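Local structure of beta-N-acetylhexosaminidase (Streptomyces plicatus, 1JAK) at residues Thr294-Gly303 / Phe332-Tyr343. The protein hydrolyses terminal non-reducing beta-linked N-acetylhexosamine residues, as a family 20 glycoside hydrolase using substrate-assisted catalysis, and is inhibited by GalNAc-isofagomine. Numbering follows the deposited sequence.
Sequences TYDFVDDVIG and FMKRVQPIVAKY
Tyr295 reaches across from helix 294-303 and sets its ring between Phe332, Arg335 and Val336 of the neighbouring helix. Arg335 NH1 gives a hydrogen bond to Tyr295 OH (3.0 Å), and that oxygen lies almost exactly in the guanidinium plane, while ring and guanidinium planes stand nearly perpendicular; the same hydroxyl also bonds the carbonyl of Val289. Tyr295 CE1 touches Phe332 CD1 at 3.8 Å, the two rings tilted 42° to each other, and Val336 CG1 meets the tyrosine edge.

Further on, Val298 CG1 meets Ile339 CD1 at 3.9 Å and also touches Val336 CG1. Ile302 lays CG2 against Ile339 CG2, also 3.9 Å away, and the same methyl reaches Tyr343 CD2, joining the aliphatic core to the tyrosine.

The C-terminal end of 332-343 is held by Asp299. With CG anti to the backbone N (chi1 -172°), its carboxylate spends one oxygen on each neighbour: Asp299 OD1 accepts from Tyr343 OH at 2.6 Å, and Asp299 OD2 forms a salt bridge with Lys342 NZ at 2.8 Å, both on the syn side. The Tyr343 ring is sandwiched: Gly303 CA makes a CH-pi contact over the centre of one face, 3.5 Å from the ring centroid, and Lys342 CG covers the opposite face.

Segments 294-303 and 332-342 run roughly parallel, crossing at -28° with their axes 9.6 Å apart at closest approach, as expected of consecutive outer helices in a TIM barrel; between them the chain passes through barrel strand 313-315 and the inhibitor-binding pair Asp319 and Glu320.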
loop_
_atom_site.group_PDB
_atom_site.type_symbol
_atom_site.label_atom_id
_atom_site.label_comp_id
_atom_site.label_asym_id
_atom_site.label_seq_id
_atom_site.Cartn_x
_atom_site.Cartn_y
_atom_site.Cartn_z
ATOM N N THR A 294 -3.270 -31.869 0.414
ATOM C CA THR A 294 -3.545 -30.450 0.604
ATOM C C THR A 294 -2.466 -29.754 1.426
ATOM O O THR A 294 -2.038 -28.644 1.103
ATOM C CB THR A 294 -4.896 -30.251 1.314
ATOM O OG1 THR A 294 -5.945 -30.741 0.472
ATOM C CG2 THR A 294 -5.136 -28.774 1.616
ATOM N N TYR A 295 -2.023 -30.418 2.486
ATOM C CA TYR A 295 -1.018 -29.854 3.372
ATOM C C TYR A 295 0.396 -29.941 2.814
ATOM O O TYR A 295 1.257 -29.136 3.174
ATOM C CB TYR A 295 -1.158 -30.514 4.742
ATOM C CG TYR A 295 -2.571 -30.331 5.246
ATOM C CD1 TYR A 295 -2.986 -29.109 5.778
ATOM C CD2 TYR A 295 -3.534 -31.323 5.055
ATOM C CE1 TYR A 295 -4.322 -28.873 6.095
ATOM C CE2 TYR A 295 -4.873 -31.098 5.367
ATOM C CZ TYR A 295 -5.260 -29.870 5.883
ATOM O OH TYR A 295 -6.587 -29.631 6.165
ATOM N N ASP A 296 0.643 -30.902 1.930
ATOM C CA ASP A 296 1.955 -31.007 1.303
ATOM C C ASP A 296 2.055 -29.815 0.355
ATOM O O ASP A 296 3.083 -29.142 0.276
ATOM C CB ASP A 296 2.088 -32.305 0.503
ATOM C CG ASP A 296 2.158 -33.533 1.388
ATOM O OD1 ASP A 296 2.777 -33.452 2.470
ATOM O OD2 ASP A 296 1.609 -34.582 0.994
ATOM N N PHE A 297 0.958 -29.567 -0.356
ATOM C CA PHE A 297 0.853 -28.461 -1.303
ATOM C C PHE A 297 1.075 -27.122 -0.596
ATOM O O PHE A 297 1.896 -26.307 -1.023
ATOM C CB PHE A 297 -0.536 -28.480 -1.952
ATOM C CG PHE A 297 -0.851 -27.252 -2.756
ATOM C CD1 PHE A 297 -0.278 -27.057 -4.006
ATOM C CD2 PHE A 297 -1.714 -26.283 -2.254
ATOM C CE1 PHE A 297 -0.559 -25.910 -4.748
ATOM C CE2 PHE A 297 -2.001 -25.133 -2.988
ATOM C CZ PHE A 297 -1.420 -24.949 -4.236
ATOM N N VAL A 298 0.345 -26.901 0.492
ATOM C CA VAL A 298 0.467 -25.657 1.242
ATOM C C VAL A 298 1.879 -25.457 1.782
ATOM O O VAL A 298 2.424 -24.354 1.712
ATOM C CB VAL A 298 -0.536 -25.607 2.412
ATOM C CG1 VAL A 298 -0.249 -24.399 3.297
ATOM C CG2 VAL A 298 -1.959 -25.525 1.864
ATOM N N ASP A 299 2.477 -26.518 2.311
ATOM C CA ASP A 299 3.827 -26.412 2.846
ATOM C C ASP A 299 4.816 -26.050 1.739
ATOM O O ASP A 299 5.668 -25.177 1.928
ATOM C CB ASP A 299 4.238 -27.719 3.528
ATOM C CG ASP A 299 5.556 -27.596 4.272
ATOM O OD1 ASP A 299 6.609 -27.582 3.609
ATOM O OD2 ASP A 299 5.538 -27.500 5.517
ATOM N N ASP A 300 4.696 -26.703 0.584
ATOM C CA ASP A 300 5.591 -26.419 -0.538
ATOM C C ASP A 300 5.483 -24.962 -0.985
ATOM O O ASP A 300 6.495 -24.285 -1.185
ATOM C CB ASP A 300 5.287 -27.320 -1.744
ATOM C CG ASP A 300 5.747 -28.755 -1.546
ATOM O OD1 ASP A 300 6.644 -28.999 -0.711
ATOM O OD2 ASP A 300 5.220 -29.640 -2.250
ATOM N N VAL A 301 4.253 -24.483 -1.146
ATOM C CA VAL A 301 4.032 -23.110 -1.587
ATOM C C VAL A 301 4.512 -22.066 -0.579
ATOM O O VAL A 301 5.224 -21.130 -0.945
ATOM C CB VAL A 301 2.541 -22.862 -1.901
ATOM C CG1 VAL A 301 2.298 -21.380 -2.165
ATOM C CG2 VAL A 301 2.134 -23.677 -3.118
ATOM N N ILE A 302 4.130 -22.224 0.683
ATOM C CA ILE A 302 4.541 -21.271 1.707
ATOM C C ILE A 302 6.061 -21.276 1.871
ATOM O O ILE A 302 6.677 -20.229 2.091
ATOM C CB ILE A 302 3.855 -21.586 3.057
ATOM C CG1 ILE A 302 2.355 -21.283 2.943
ATOM C CG2 ILE A 302 4.496 -20.780 4.177
ATOM C CD1 ILE A 302 1.553 -21.564 4.206
ATOM N N GLY A 303 6.666 -22.453 1.750
ATOM C CA GLY A 303 8.110 -22.542 1.881
ATOM C C GLY A 303 8.824 -21.787 0.774
ATOM O O GLY A 303 9.778 -21.043 1.028
ATOM N N PHE A 332 -8.418 -26.489 9.330
ATOM C CA PHE A 332 -7.436 -26.111 8.317
ATOM C C PHE A 332 -6.475 -25.047 8.838
ATOM O O PHE A 332 -5.254 -25.181 8.716
ATOM C CB PHE A 332 -8.145 -25.571 7.070
ATOM C CG PHE A 332 -7.206 -25.159 5.968
ATOM C CD1 PHE A 332 -6.678 -26.102 5.092
ATOM C CD2 PHE A 332 -6.842 -23.824 5.814
ATOM C CE1 PHE A 332 -5.799 -25.723 4.072
ATOM C CE2 PHE A 332 -5.963 -23.435 4.799
ATOM C CZ PHE A 332 -5.442 -24.385 3.927
ATOM N N MET A 333 -7.024 -23.983 9.409
ATOM C CA MET A 333 -6.191 -22.904 9.925
ATOM C C MET A 333 -5.317 -23.346 11.092
ATOM O O MET A 333 -4.207 -22.847 11.262
ATOM C CB MET A 333 -7.057 -21.709 10.324
ATOM C CG MET A 333 -7.652 -20.992 9.119
ATOM S SD MET A 333 -6.360 -20.490 7.949
ATOM C CE MET A 333 -7.228 -19.199 7.017
ATOM N N LYS A 334 -5.810 -24.284 11.895
ATOM C CA LYS A 334 -5.032 -24.782 13.025
ATOM C C LYS A 334 -3.794 -25.504 12.490
ATOM O O LYS A 334 -2.702 -25.415 13.059
ATOM C CB LYS A 334 -5.876 -25.754 13.858
ATOM C CG LYS A 334 -5.137 -26.393 15.030
ATOM C CD LYS A 334 -4.883 -25.396 16.148
ATOM C CE LYS A 334 -4.225 -26.067 17.348
ATOM N NZ LYS A 334 -4.127 -25.145 18.516
ATOM N N ARG A 335 -3.975 -26.204 11.376
ATOM C CA ARG A 335 -2.902 -26.966 10.747
ATOM C C ARG A 335 -1.919 -26.137 9.923
ATOM O O ARG A 335 -0.717 -26.409 9.930
ATOM C CB ARG A 335 -3.504 -28.052 9.853
ATOM C CG ARG A 335 -4.362 -29.063 10.600
ATOM C CD ARG A 335 -5.231 -29.868 9.648
ATOM N NE ARG A 335 -6.063 -30.834 10.363
ATOM C CZ ARG A 335 -7.084 -31.488 9.820
ATOM N NH1 ARG A 335 -7.407 -31.283 8.551
ATOM N NH2 ARG A 335 -7.783 -32.351 10.548
ATOM N N VAL A 336 -2.417 -25.125 9.219
ATOM C CA VAL A 336 -1.548 -24.323 8.361
ATOM C C VAL A 336 -0.827 -23.125 8.979
ATOM O O VAL A 336 0.273 -22.784 8.543
ATOM C CB VAL A 336 -2.310 -23.832 7.108
ATOM C CG1 VAL A 336 -2.806 -25.024 6.305
ATOM C CG2 VAL A 336 -3.469 -22.944 7.518
ATOM N N GLN A 337 -1.417 -22.477 9.978
ATOM C CA GLN A 337 -0.748 -21.320 10.572
ATOM C C GLN A 337 0.684 -21.624 11.009
ATOM O O GLN A 337 1.594 -20.835 10.749
ATOM C CB GLN A 337 -1.538 -20.775 11.765
ATOM C CG GLN A 337 -2.851 -20.106 11.395
ATOM C CD GLN A 337 -3.514 -19.446 12.587
ATOM O OE1 GLN A 337 -3.143 -18.340 12.986
ATOM N NE2 GLN A 337 -4.493 -20.129 13.173
ATOM N N PRO A 338 0.908 -22.774 11.669
ATOM C CA PRO A 338 2.263 -23.118 12.114
ATOM C C PRO A 338 3.290 -23.198 10.985
ATOM O O PRO A 338 4.486 -23.016 11.214
ATOM C CB PRO A 338 2.066 -24.467 12.804
ATOM C CG PRO A 338 0.672 -24.358 13.350
ATOM C CD PRO A 338 -0.073 -23.747 12.187
ATOM N N ILE A 339 2.823 -23.477 9.771
ATOM C CA ILE A 339 3.716 -23.586 8.621
ATOM C C ILE A 339 4.423 -22.261 8.337
ATOM O O ILE A 339 5.574 -22.245 7.898
ATOM C CB ILE A 339 2.942 -24.040 7.358
ATOM C CG1 ILE A 339 2.317 -25.418 7.607
ATOM C CG2 ILE A 339 3.878 -24.097 6.155
ATOM C CD1 ILE A 339 1.507 -25.963 6.434
ATOM N N VAL A 340 3.733 -21.152 8.590
ATOM C CA VAL A 340 4.309 -19.831 8.365
ATOM C C VAL A 340 5.493 -19.617 9.309
ATOM O O VAL A 340 6.562 -19.169 8.888
ATOM C CB VAL A 340 3.254 -18.723 8.593
ATOM C CG1 VAL A 340 3.863 -17.348 8.337
ATOM C CG2 VAL A 340 2.064 -18.951 7.665
ATOM N N ALA A 341 5.299 -19.944 10.584
ATOM C CA ALA A 341 6.358 -19.797 11.580
ATOM C C ALA A 341 7.499 -20.766 11.274
ATOM O O ALA A 341 8.669 -20.469 11.528
ATOM C CB ALA A 341 5.805 -20.065 12.978
ATOM N N LYS A 342 7.149 -21.931 10.738
ATOM C CA LYS A 342 8.138 -22.945 10.382
ATOM C C LYS A 342 9.160 -22.347 9.420
ATOM O O LYS A 342 10.346 -22.679 9.464
ATOM C CB LYS A 342 7.447 -24.136 9.716
ATOM C CG LYS A 342 8.393 -25.166 9.119
ATOM C CD LYS A 342 7.611 -26.259 8.407
ATOM C CE LYS A 342 8.534 -27.251 7.722
ATOM N NZ LYS A 342 7.757 -28.309 7.013
ATOM N N TYR A 343 8.691 -21.459 8.550
ATOM C CA TYR A 343 9.563 -20.819 7.577
ATOM C C TYR A 343 9.994 -19.415 7.992
ATOM O O TYR A 343 10.341 -18.579 7.156
ATOM C CB TYR A 343 8.886 -20.823 6.204
ATOM C CG TYR A 343 8.820 -22.217 5.614
ATOM C CD1 TYR A 343 9.985 -22.881 5.229
ATOM C CD2 TYR A 343 7.606 -22.894 5.490
ATOM C CE1 TYR A 343 9.948 -24.180 4.738
ATOM C CE2 TYR A 343 7.557 -24.201 4.998
ATOM C CZ TYR A 343 8.731 -24.837 4.625
ATOM O OH TYR A 343 8.705 -26.128 4.146
#